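Local atomic coordinates of TRAP-type transporter, periplasmic component (Cupriavidus necator, PDB entry 4P8B), a protein that probably serves as the periplasmic solute-binding component of a TRAP-type transporter and holds (S)-2-acetolactate in a buried pocket. Residues G96-W101 with A241-F246; R106-F111 with K133-T138; G77-E82 with R176-P181. One frame throughout, in Å; residues are numbered along the deposited sequence.

Contacts 1 and 3 both touch the bound acetolactate, whereas contact 2 lies farther from it, on the other side of Thr98 and Pro243. Contact 1 is the most central of the three: two strands of the five-stranded sheet joined by backbone hydrogen bonds, with a buried carboxylate beside the ligand. Contact 3 brings a loop near that sheet against the end of strand 174-177; its own packing is thin, and its polar groups turn to the ligand carboxylate. Contact 2, nearer the periphery, is chiefly apolar and has no hydrogen bond between its segments. Trp101 touches Leu108 between contacts 1 and 2, and Asn100 meets Gln79 between contacts 1 and 3.

Contact 1: residues G96-W101 with A241-F246. With X2X ((2S)-2-hydroxy-2-methyl-3-oxobutanoic acid), chain D.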
loop_
_atom_site.group_PDB
_atom_site.type_symbol
_atom_site.label_atom_id
_atom_site.label_comp_id
_atom_site.label_asym_id
_atom_site.label_seq_id
_atom_site.Cartn_x
_atom_site.Cartn_y
_atom_site.Cartn_z
ATOM N N GLY A 96 -0.745 1.375 -8.195
ATOM C CA GLY A 96 -1.654 1.661 -7.108
ATOM C C GLY A 96 -1.433 0.804 -5.887
ATOM O O GLY A 96 -0.914 -0.299 -5.965
ATOM N N SER A 97 -1.852 1.327 -4.748
ATOM C CA SER A 97 -1.918 0.552 -3.525
ATOM C C SER A 97 -3.225 -0.220 -3.456
ATOM O O SER A 97 -4.300 0.303 -3.757
ATOM C CB SER A 97 -1.837 1.456 -2.298
ATOM O OG SER A 97 -2.182 0.698 -1.135
ATOM N N THR A 98 -3.133 -1.454 -2.990
ATOM C CA THR A 98 -4.316 -2.270 -2.781
ATOM C C THR A 98 -5.336 -1.605 -1.846
ATOM O O THR A 98 -6.539 -1.860 -1.976
ATOM C CB THR A 98 -3.948 -3.673 -2.278
ATOM O OG1 THR A 98 -3.203 -3.564 -1.063
ATOM C CG2 THR A 98 -3.111 -4.421 -3.320
ATOM N N ILE A 99 -4.869 -0.773 -0.916
ATOM C CA ILE A 99 -5.779 -0.109 -0.012
ATOM C C ILE A 99 -6.733 0.815 -0.782
ATOM O O ILE A 99 -7.938 0.856 -0.539
ATOM C CB ILE A 99 -5.007 0.697 1.046
ATOM C CG1 ILE A 99 -4.302 -0.260 2.005
ATOM C CG2 ILE A 99 -5.975 1.604 1.817
ATOM C CD1 ILE A 99 -3.366 0.443 2.967
ATOM N N ASN A 100 -6.189 1.549 -1.740
ATOM C CA ASN A 100 -6.958 2.590 -2.407
ATOM C C ASN A 100 -8.010 2.040 -3.345
ATOM O O ASN A 100 -9.017 2.704 -3.598
ATOM C CB ASN A 100 -6.024 3.513 -3.168
ATOM C CG ASN A 100 -5.136 4.312 -2.250
ATOM O OD1 ASN A 100 -5.482 4.568 -1.085
ATOM N ND2 ASN A 100 -3.948 4.629 -2.718
ATOM N N TRP A 101 -7.796 0.820 -3.819
ATOM C CA TRP A 101 -8.724 0.180 -4.752
ATOM C C TRP A 101 -9.688 -0.782 -4.052
ATOM O O TRP A 101 -10.603 -1.337 -4.668
ATOM C CB TRP A 101 -7.958 -0.579 -5.836
ATOM C CG TRP A 101 -7.045 0.239 -6.688
ATOM C CD1 TRP A 101 -6.960 1.622 -6.783
ATOM C CD2 TRP A 101 -6.049 -0.281 -7.564
ATOM N NE1 TRP A 101 -5.969 1.962 -7.678
ATOM C CE2 TRP A 101 -5.407 0.815 -8.181
ATOM C CE3 TRP A 101 -5.663 -1.578 -7.915
ATOM C CZ2 TRP A 101 -4.375 0.642 -9.090
ATOM C CZ3 TRP A 101 -4.645 -1.744 -8.820
ATOM C CH2 TRP A 101 -4.008 -0.633 -9.403
ATOM N N ALA A 241 0.292 -4.861 5.559
ATOM C CA ALA A 241 1.195 -4.296 4.569
ATOM C C ALA A 241 0.434 -4.149 3.271
ATOM O O ALA A 241 -0.265 -5.077 2.872
ATOM C CB ALA A 241 2.422 -5.145 4.357
ATOM N N ASP A 242 0.586 -3.018 2.592
ATOM C CA ASP A 242 -0.021 -2.850 1.288
ATOM C C ASP A 242 0.997 -3.068 0.180
ATOM O O ASP A 242 1.988 -2.313 0.080
ATOM C CB ASP A 242 -0.805 -1.510 1.115
ATOM C CG ASP A 242 0.003 -0.246 1.375
ATOM O OD1 ASP A 242 0.767 -0.170 2.365
ATOM O OD2 ASP A 242 -0.230 0.745 0.629
ATOM N N PRO A 243 0.766 -4.079 -0.653
ATOM C CA PRO A 243 1.514 -4.171 -1.903
ATOM C C PRO A 243 1.015 -3.142 -2.877
ATOM O O PRO A 243 -0.019 -2.509 -2.666
ATOM C CB PRO A 243 1.254 -5.604 -2.356
ATOM C CG PRO A 243 -0.022 -6.011 -1.712
ATOM C CD PRO A 243 -0.253 -5.138 -0.523
ATOM N N LEU A 244 1.766 -2.992 -3.959
ATOM C CA LEU A 244 1.354 -2.177 -5.085
ATOM C C LEU A 244 1.082 -3.070 -6.263
ATOM O O LEU A 244 1.650 -4.150 -6.360
ATOM C CB LEU A 244 2.447 -1.167 -5.455
ATOM C CG LEU A 244 2.955 -0.248 -4.357
ATOM C CD1 LEU A 244 4.128 0.587 -4.848
ATOM C CD2 LEU A 244 1.839 0.623 -3.806
ATOM N N ILE A 245 0.246 -2.601 -7.187
ATOM C CA ILE A 245 -0.006 -3.307 -8.434
ATOM C C ILE A 245 0.159 -2.336 -9.594
ATOM O O ILE A 245 -0.353 -1.209 -9.575
ATOM C CB ILE A 245 -1.416 -3.941 -8.473
ATOM C CG1 ILE A 245 -1.633 -4.809 -7.225
ATOM C CG2 ILE A 245 -1.601 -4.764 -9.742
ATOM C CD1 ILE A 245 -3.036 -5.406 -7.136
ATOM N N PHE A 246 0.891 -2.815 -10.598
ATOM C CA PHE A 246 1.123 -2.119 -11.860
ATOM C C PHE A 246 -0.008 -2.533 -12.805
ATOM O O PHE A 246 -0.167 -3.737 -13.074
ATOM C CB PHE A 246 2.483 -2.548 -12.454
ATOM C CG PHE A 246 3.695 -2.087 -11.685
ATOM C CD1 PHE A 246 3.987 -2.600 -10.444
ATOM C CD2 PHE A 246 4.568 -1.151 -12.239
ATOM C CE1 PHE A 246 5.089 -2.183 -9.763
ATOM C CE2 PHE A 246 5.675 -0.732 -11.552
ATOM C CZ PHE A 246 5.938 -1.236 -10.328
HETATM O OAD X2X D . -2.509 7.359 1.759
HETATM C CAH X2X D . -1.531 6.663 2.184
HETATM O OAE X2X D . -1.296 6.543 3.423
HETATM C CAI X2X D . -0.639 5.953 1.220
HETATM C CAB X2X D . 0.162 6.991 0.463
HETATM O OAF X2X D . 0.123 4.972 1.863
HETATM C CAG X2X D . -1.562 5.223 0.298
HETATM O OAC X2X D . -1.839 5.695 -0.805
HETATM C CAA X2X D . -2.177 3.935 0.727
#
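Asp242 and Ser97 meet where two antiparallel strands of the central sheet reach the acetolactate pocket. The CB of Asp242 lies 3.7 Å from Ile99 CD1, the two side chains crossing at about a right angle, and also approaches Ser97 OG. Its CG stands between the backbone N and the carbonyl carbon (chi1 57°) and touches the same isoleucine methyl. At the tip the oxygens divide their work. OD2 takes the hydroxyl hydrogen of Ser97 OG on its anti lone pair over a short 2.6 Å and also accepts from Asn152 ND2, while OD1 forms a salt bridge with Arg155. Three partners thus grip this buried carboxylate, which probably favours its charged form. Ser97 is the N-cap of the short helix 98-101: its OG, anti to its own N (chi1 168°), accepts from Ile99 N at 3.1 Å while donating to the aspartate. Ser97 OG and Asp242 OD2 also come near the ligand methyl CAA. One turn on, Asn100 ND2 gives a nearly straight bond, 169° at the hydrogen, to the ligand ketone oxygen OAC (3.0 Å).

The strands themselves pair through Gly96 N to Ile245 O at 3.0 Å and Ile245 N to Gly96 O at 2.9 Å. Ser97 and Leu244 form the next, non-hydrogen-bonded pair, and a weak bond from Thr98 N to Pro243 O closes the ladder. Trp101 folds back over Gly96, its indole against the glycine CA and its CZ3 3.9 Å from Ile245 CB, while NE1 hydrogen-bonds Glu82 OE1. Strand 241-249 runs between strands 93-97 and 144-154, with Trp45 of helix 44-59 touching Ser97 and Leu244, and Trp149 of strand 144-154 touching Pro243 and Ile245.

Contact 2: residues R106-F111 with K133-T138; sequences RELNLF and KSIFAT
Glu107, Leu108 and Phe111 pack on Ile135 and Thr138, joining the 3-10 segment 106-111 to helix 130-141 in the periplasmic binding-protein fold. The interface is mainly apolar and has no hydrogen bond between the segments.

Arg106 begins the 3-10 segment. Its carbonyl O takes two donors, the backbone N of Asn109 in the 3-10 pattern and the side-chain ND2 of Asn109, so one oxygen ties the side-chain amide to the backbone. Its guanidinium reaches the next residue instead, NH1 forming a salt bridge with Glu107 OE2 at 2.9 Å; that oxygen lies at the edge of the guanidinium, in its plane, although the hydrogen bond within the bridge is weak.

Glu107 points toward the helix, and chi2 of 79° swings its CD to the side. The carboxylate is shared out: OE2 keeps to Arg106, while OE1 rests 3.5 Å from the methyl CG2 of Thr138. On the backbone side, Glu107 O lies 4.3 Å from Ile135 CD1. Leu108 follows. Its CD2 methyl lies 3.5 Å from Ile135 CG2, a tight apolar touch between two branched side chains. Leu108 also leans on Thr98 and Trp101 of helix 98-101. Asn109 turns off to the loops that hold Ser102 and Ser180.

Phe111 closes the segment, with Pro243 of strand 241-249 against its ring. It and Ile135 reach toward each other tip to tip, the isoleucine presenting its two ends to different neighbours. CG2, anti to the backbone N, serves Leu108. In the other branch chi1 of -75° puts CG1 anti to the carbonyl carbon, and the extended chi2 (166°) then takes Ile135 CD1 to within 3.6 Å of Phe111 CE2 and 3.9 Å of CZ.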
loop_
_atom_site.group_PDB
_atom_site.type_symbol
_atom_site.label_atom_id
_atom_site.label_comp_id
_atom_site.label_asym_id
_atom_site.label_seq_id
_atom_site.Cartn_x
_atom_site.Cartn_y
_atom_site.Cartn_z
ATOM N N ARG A 106 -13.306 -5.790 -3.576
ATOM C CA ARG A 106 -13.341 -6.240 -2.180
ATOM C C ARG A 106 -12.204 -7.189 -1.823
ATOM O O ARG A 106 -11.766 -7.219 -0.680
ATOM C CB ARG A 106 -14.670 -6.904 -1.836
ATOM C CG ARG A 106 -14.788 -8.320 -2.378
ATOM C CD ARG A 106 -16.113 -8.959 -2.022
ATOM N NE ARG A 106 -17.180 -8.487 -2.879
ATOM C CZ ARG A 106 -17.304 -8.821 -4.164
ATOM N NH1 ARG A 106 -16.407 -9.612 -4.742
ATOM N NH2 ARG A 106 -18.316 -8.353 -4.881
ATOM N N GLU A 107 -11.732 -7.972 -2.784
ATOM C CA GLU A 107 -10.686 -8.951 -2.502
ATOM C C GLU A 107 -9.381 -8.288 -2.081
ATOM O O GLU A 107 -8.571 -8.904 -1.396
ATOM C CB GLU A 107 -10.427 -9.829 -3.732
ATOM C CG GLU A 107 -11.559 -10.752 -4.119
ATOM C CD GLU A 107 -12.698 -10.086 -4.891
ATOM O OE1 GLU A 107 -12.603 -8.897 -5.295
ATOM O OE2 GLU A 107 -13.720 -10.759 -5.085
ATOM N N LEU A 108 -9.173 -7.024 -2.463
ATOM C CA LEU A 108 -7.949 -6.349 -2.099
ATOM C C LEU A 108 -7.884 -6.030 -0.597
ATOM O O LEU A 108 -6.811 -5.746 -0.085
ATOM C CB LEU A 108 -7.739 -5.084 -2.943
ATOM C CG LEU A 108 -7.570 -5.325 -4.438
ATOM C CD1 LEU A 108 -7.422 -3.998 -5.136
ATOM C CD2 LEU A 108 -6.359 -6.200 -4.719
ATOM N N ASN A 109 -9.026 -6.130 0.096
ATOM C CA ASN A 109 -9.021 -6.023 1.552
ATOM C C ASN A 109 -8.207 -7.148 2.230
ATOM O O ASN A 109 -7.864 -7.033 3.390
ATOM C CB ASN A 109 -10.436 -6.033 2.115
ATOM C CG ASN A 109 -11.186 -4.748 1.872
ATOM O OD1 ASN A 109 -10.833 -3.704 2.405
ATOM N ND2 ASN A 109 -12.254 -4.829 1.094
ATOM N N LEU A 110 -7.904 -8.218 1.507
ATOM C CA LEU A 110 -7.138 -9.315 2.067
ATOM C C LEU A 110 -5.841 -8.824 2.699
ATOM O O LEU A 110 -5.467 -9.256 3.796
ATOM C CB LEU A 110 -6.855 -10.346 0.982
ATOM C CG LEU A 110 -6.240 -11.666 1.426
ATOM C CD1 LEU A 110 -6.743 -12.812 0.563
ATOM C CD2 LEU A 110 -4.724 -11.601 1.354
ATOM N N PHE A 111 -5.162 -7.885 2.042
ATOM C CA PHE A 111 -3.904 -7.389 2.546
ATOM C C PHE A 111 -4.056 -6.453 3.750
ATOM O O PHE A 111 -3.067 -6.135 4.444
ATOM C CB PHE A 111 -3.101 -6.689 1.428
ATOM C CG PHE A 111 -2.782 -7.592 0.272
ATOM C CD1 PHE A 111 -1.809 -8.586 0.405
ATOM C CD2 PHE A 111 -3.452 -7.482 -0.931
ATOM C CE1 PHE A 111 -1.517 -9.423 -0.641
ATOM C CE2 PHE A 111 -3.156 -8.343 -1.979
ATOM C CZ PHE A 111 -2.191 -9.297 -1.831
ATOM N N LYS A 133 -2.382 -14.711 -7.832
ATOM C CA LYS A 133 -2.935 -15.081 -9.123
ATOM C C LYS A 133 -4.452 -14.910 -9.139
ATOM O O LYS A 133 -5.022 -14.406 -10.111
ATOM C CB LYS A 133 -2.515 -16.497 -9.481
ATOM C CG LYS A 133 -1.010 -16.600 -9.765
ATOM C CD LYS A 133 -0.550 -18.045 -9.916
ATOM C CE LYS A 133 0.958 -18.123 -10.158
ATOM N NZ LYS A 133 1.615 -19.289 -9.489
ATOM N N SER A 134 -5.106 -15.298 -8.050
ATOM C CA SER A 134 -6.553 -15.153 -7.952
ATOM C C SER A 134 -6.945 -13.677 -8.010
ATOM O O SER A 134 -7.904 -13.301 -8.673
ATOM C CB SER A 134 -7.058 -15.805 -6.660
ATOM O OG SER A 134 -8.463 -15.620 -6.515
ATOM N N ILE A 135 -6.210 -12.838 -7.293
ATOM C CA ILE A 135 -6.493 -11.402 -7.290
ATOM C C ILE A 135 -6.298 -10.798 -8.687
ATOM O O ILE A 135 -7.140 -10.037 -9.161
ATOM C CB ILE A 135 -5.645 -10.668 -6.234
ATOM C CG1 ILE A 135 -6.228 -10.952 -4.848
ATOM C CG2 ILE A 135 -5.631 -9.180 -6.503
ATOM C CD1 ILE A 135 -5.346 -10.577 -3.702
ATOM N N PHE A 136 -5.221 -11.182 -9.361
ATOM C CA PHE A 136 -5.001 -10.710 -10.731
ATOM C C PHE A 136 -6.142 -11.105 -11.667
ATOM O O PHE A 136 -6.591 -10.294 -12.471
ATOM C CB PHE A 136 -3.664 -11.193 -11.293
ATOM C CG PHE A 136 -2.504 -10.261 -11.010
ATOM C CD1 PHE A 136 -2.492 -9.434 -9.906
ATOM C CD2 PHE A 136 -1.413 -10.242 -11.873
ATOM C CE1 PHE A 136 -1.412 -8.563 -9.674
ATOM C CE2 PHE A 136 -0.339 -9.381 -11.637
ATOM C CZ PHE A 136 -0.343 -8.570 -10.540
ATOM N N ALA A 137 -6.636 -12.338 -11.546
ATOM C CA ALA A 137 -7.759 -12.770 -12.382
ATOM C C ALA A 137 -8.994 -11.916 -12.115
ATOM O O ALA A 137 -9.715 -11.550 -13.059
ATOM C CB ALA A 137 -8.073 -14.241 -12.149
ATOM N N THR A 138 -9.229 -11.582 -10.850
ATOM C CA THR A 138 -10.368 -10.763 -10.481
ATOM C C THR A 138 -10.225 -9.365 -11.091
ATOM O O THR A 138 -11.181 -8.789 -11.624
ATOM C CB THR A 138 -10.505 -10.671 -8.954
ATOM O OG1 THR A 138 -10.874 -11.955 -8.416
ATOM C CG2 THR A 138 -11.563 -9.642 -8.566
#

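Contact 3: residues G77-E82 with R176-P181. With X2X ((2S)-2-hydroxy-2-methyl-3-oxobutanoic acid), chain D.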
loop_
_atom_site.group_PDB
_atom_site.type_symbol
_atom_site.label_atom_id
_atom_site.label_comp_id
_atom_site.label_asym_id
_atom_site.label_seq_id
_atom_site.Cartn_x
_atom_site.Cartn_y
_atom_site.Cartn_z
ATOM N N GLY A 77 -6.878 14.218 -6.307
ATOM C CA GLY A 77 -6.371 13.733 -5.031
ATOM C C GLY A 77 -7.193 12.657 -4.351
ATOM O O GLY A 77 -6.795 12.158 -3.302
ATOM N N ASP A 78 -8.336 12.303 -4.939
ATOM C CA ASP A 78 -9.273 11.387 -4.292
ATOM C C ASP A 78 -8.877 9.949 -4.627
ATOM O O ASP A 78 -9.460 9.280 -5.493
ATOM C CB ASP A 78 -10.671 11.716 -4.776
ATOM C CG ASP A 78 -11.764 11.058 -3.963
ATOM O OD1 ASP A 78 -11.453 10.226 -3.096
ATOM O OD2 ASP A 78 -12.952 11.394 -4.227
ATOM N N GLN A 79 -7.867 9.451 -3.930
ATOM C CA GLN A 79 -7.232 8.196 -4.288
ATOM C C GLN A 79 -8.161 6.999 -4.169
ATOM O O GLN A 79 -7.928 5.958 -4.805
ATOM C CB GLN A 79 -5.976 8.002 -3.432
ATOM C CG GLN A 79 -6.250 7.845 -1.927
ATOM C CD GLN A 79 -5.065 8.202 -1.090
ATOM O OE1 GLN A 79 -4.653 9.340 -1.081
ATOM N NE2 GLN A 79 -4.519 7.232 -0.383
ATOM N N THR A 80 -9.229 7.143 -3.397
ATOM C CA THR A 80 -10.136 6.023 -3.204
ATOM C C THR A 80 -11.169 5.927 -4.311
ATOM O O THR A 80 -12.057 5.080 -4.235
ATOM C CB THR A 80 -10.816 6.013 -1.813
ATOM O OG1 THR A 80 -11.477 7.256 -1.563
ATOM C CG2 THR A 80 -9.795 5.757 -0.702
ATOM N N ARG A 81 -11.035 6.729 -5.367
ATOM C CA ARG A 81 -11.766 6.448 -6.592
ATOM C C ARG A 81 -10.847 6.403 -7.809
ATOM O O ARG A 81 -11.302 6.508 -8.947
ATOM C CB ARG A 81 -12.903 7.442 -6.809
ATOM C CG ARG A 81 -12.448 8.880 -6.969
ATOM C CD ARG A 81 -13.662 9.787 -7.140
ATOM N NE ARG A 81 -13.294 11.197 -7.177
ATOM C CZ ARG A 81 -12.922 11.854 -8.267
ATOM N NH1 ARG A 81 -12.895 11.253 -9.447
ATOM N NH2 ARG A 81 -12.615 13.150 -8.184
ATOM N N GLU A 82 -9.557 6.224 -7.573
ATOM C CA GLU A 82 -8.602 6.013 -8.645
ATOM C C GLU A 82 -8.949 4.778 -9.496
ATOM O O GLU A 82 -8.831 4.820 -10.722
ATOM C CB GLU A 82 -7.198 5.853 -8.065
ATOM C CG GLU A 82 -6.093 5.859 -9.106
ATOM C CD GLU A 82 -4.725 5.448 -8.550
ATOM O OE1 GLU A 82 -4.658 4.427 -7.823
ATOM O OE2 GLU A 82 -3.716 6.120 -8.805
ATOM N N ARG A 176 -5.397 9.222 11.608
ATOM C CA ARG A 176 -5.788 9.221 10.209
ATOM C C ARG A 176 -5.607 7.843 9.602
ATOM O O ARG A 176 -4.582 7.202 9.805
ATOM C CB ARG A 176 -4.969 10.254 9.435
ATOM C CG ARG A 176 -5.253 10.302 7.931
ATOM C CD ARG A 176 -4.320 9.363 7.207
ATOM N NE ARG A 176 -4.581 9.344 5.774
ATOM C CZ ARG A 176 -3.827 8.684 4.903
ATOM N NH1 ARG A 176 -2.771 8.000 5.295
ATOM N NH2 ARG A 176 -4.141 8.732 3.611
ATOM N N VAL A 177 -6.601 7.445 8.799
ATOM C CA VAL A 177 -6.534 6.259 7.959
ATOM C C VAL A 177 -6.989 6.652 6.551
ATOM O O VAL A 177 -7.550 7.735 6.344
ATOM C CB VAL A 177 -7.387 5.093 8.535
ATOM C CG1 VAL A 177 -6.837 4.642 9.904
ATOM C CG2 VAL A 177 -8.846 5.462 8.621
ATOM N N VAL A 178 -6.776 5.772 5.583
ATOM C CA VAL A 178 -7.315 5.964 4.248
ATOM C C VAL A 178 -8.793 5.644 4.320
ATOM O O VAL A 178 -9.211 4.845 5.171
ATOM C CB VAL A 178 -6.625 5.014 3.253
ATOM C CG1 VAL A 178 -7.235 5.146 1.874
ATOM C CG2 VAL A 178 -5.134 5.290 3.211
ATOM N N GLY A 179 -9.586 6.193 3.408
ATOM C CA GLY A 179 -11.019 5.944 3.383
ATOM C C GLY A 179 -11.443 4.588 2.851
ATOM O O GLY A 179 -12.142 4.506 1.849
ATOM N N SER A 180 -11.042 3.528 3.537
ATOM C CA SER A 180 -11.528 2.178 3.263
ATOM C C SER A 180 -12.055 1.619 4.596
ATOM O O SER A 180 -11.295 1.536 5.550
ATOM C CB SER A 180 -10.399 1.332 2.674
ATOM O OG SER A 180 -10.435 -0.020 3.108
ATOM N N PRO A 181 -13.361 1.279 4.664
ATOM C CA PRO A 181 -14.054 1.017 5.937
ATOM C C PRO A 181 -13.409 -0.002 6.883
ATOM O O PRO A 181 -13.564 0.106 8.092
ATOM C CB PRO A 181 -15.451 0.533 5.508
ATOM C CG PRO A 181 -15.477 0.559 4.016
ATOM C CD PRO A 181 -14.300 1.327 3.530
HETATM O OAD X2X D . -2.509 7.359 1.759
HETATM C CAH X2X D . -1.531 6.663 2.184
HETATM O OAE X2X D . -1.296 6.543 3.423
HETATM C CAI X2X D . -0.639 5.953 1.220
HETATM C CAB X2X D . 0.162 6.991 0.463
HETATM O OAF X2X D . 0.123 4.972 1.863
HETATM C CAG X2X D . -1.562 5.223 0.298
HETATM O OAC X2X D . -1.839 5.695 -0.805
HETATM C CAA X2X D . -2.177 3.935 0.727
#
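The carboxylate end of the acetolactate site is built here, where Gln79 and Thr80 of one loop approach Arg176 and Val178 at the end of strand 174-177. Arg176 meets the ligand carboxylate in a bidentate pairing through both terminal nitrogens, the mode of acid recognition familiar from TRAP solute-binding proteins. Arg176 NH1 bonds the ligand oxygen OAE at 2.8 Å. Arg176 NH2 bonds the other oxygen of the ligand carboxylate, OAD, also at 2.8 Å, and both bonds are almost straight. In the arginine chain, chi2 of -91° turns CD out of the extended line. Backbone N of Val178 lies over the centre of one guanidinium face, and Met197 O takes a further hydrogen bond from NH2.

From the other segment Gln79 NE2 donates to ligand OAD at 2.9 Å, so this oxygen is gripped by two N-H groups while NH1 holds its twin. Gln79 is fixed in turn by its amide partners: NE2 also bonds Asn100 OD1, and OE1 accepts from Trp199 N.

Direct contact between the segments is slight and without a hydrogen bond, mostly through methyl groups. Thr80 CG2 lies 3.7 Å from Val178 CG1, the two side chains running alongside in opposite senses, and the same threonine methyl is 3.7 Å from Gly179 O. The other valine methyl, Val178 CG2, turns to the ligand, 3.6 Å from OAD. Gly179 is the centre of an inverse gamma turn leading toward helix 181-189, whose Tyr183, Ile184 and Phe187 cover Val177. Val178 also packs on Ile99 and Asn100 of helix 98-101, and the loop of Gln79 runs on into helix 82-88.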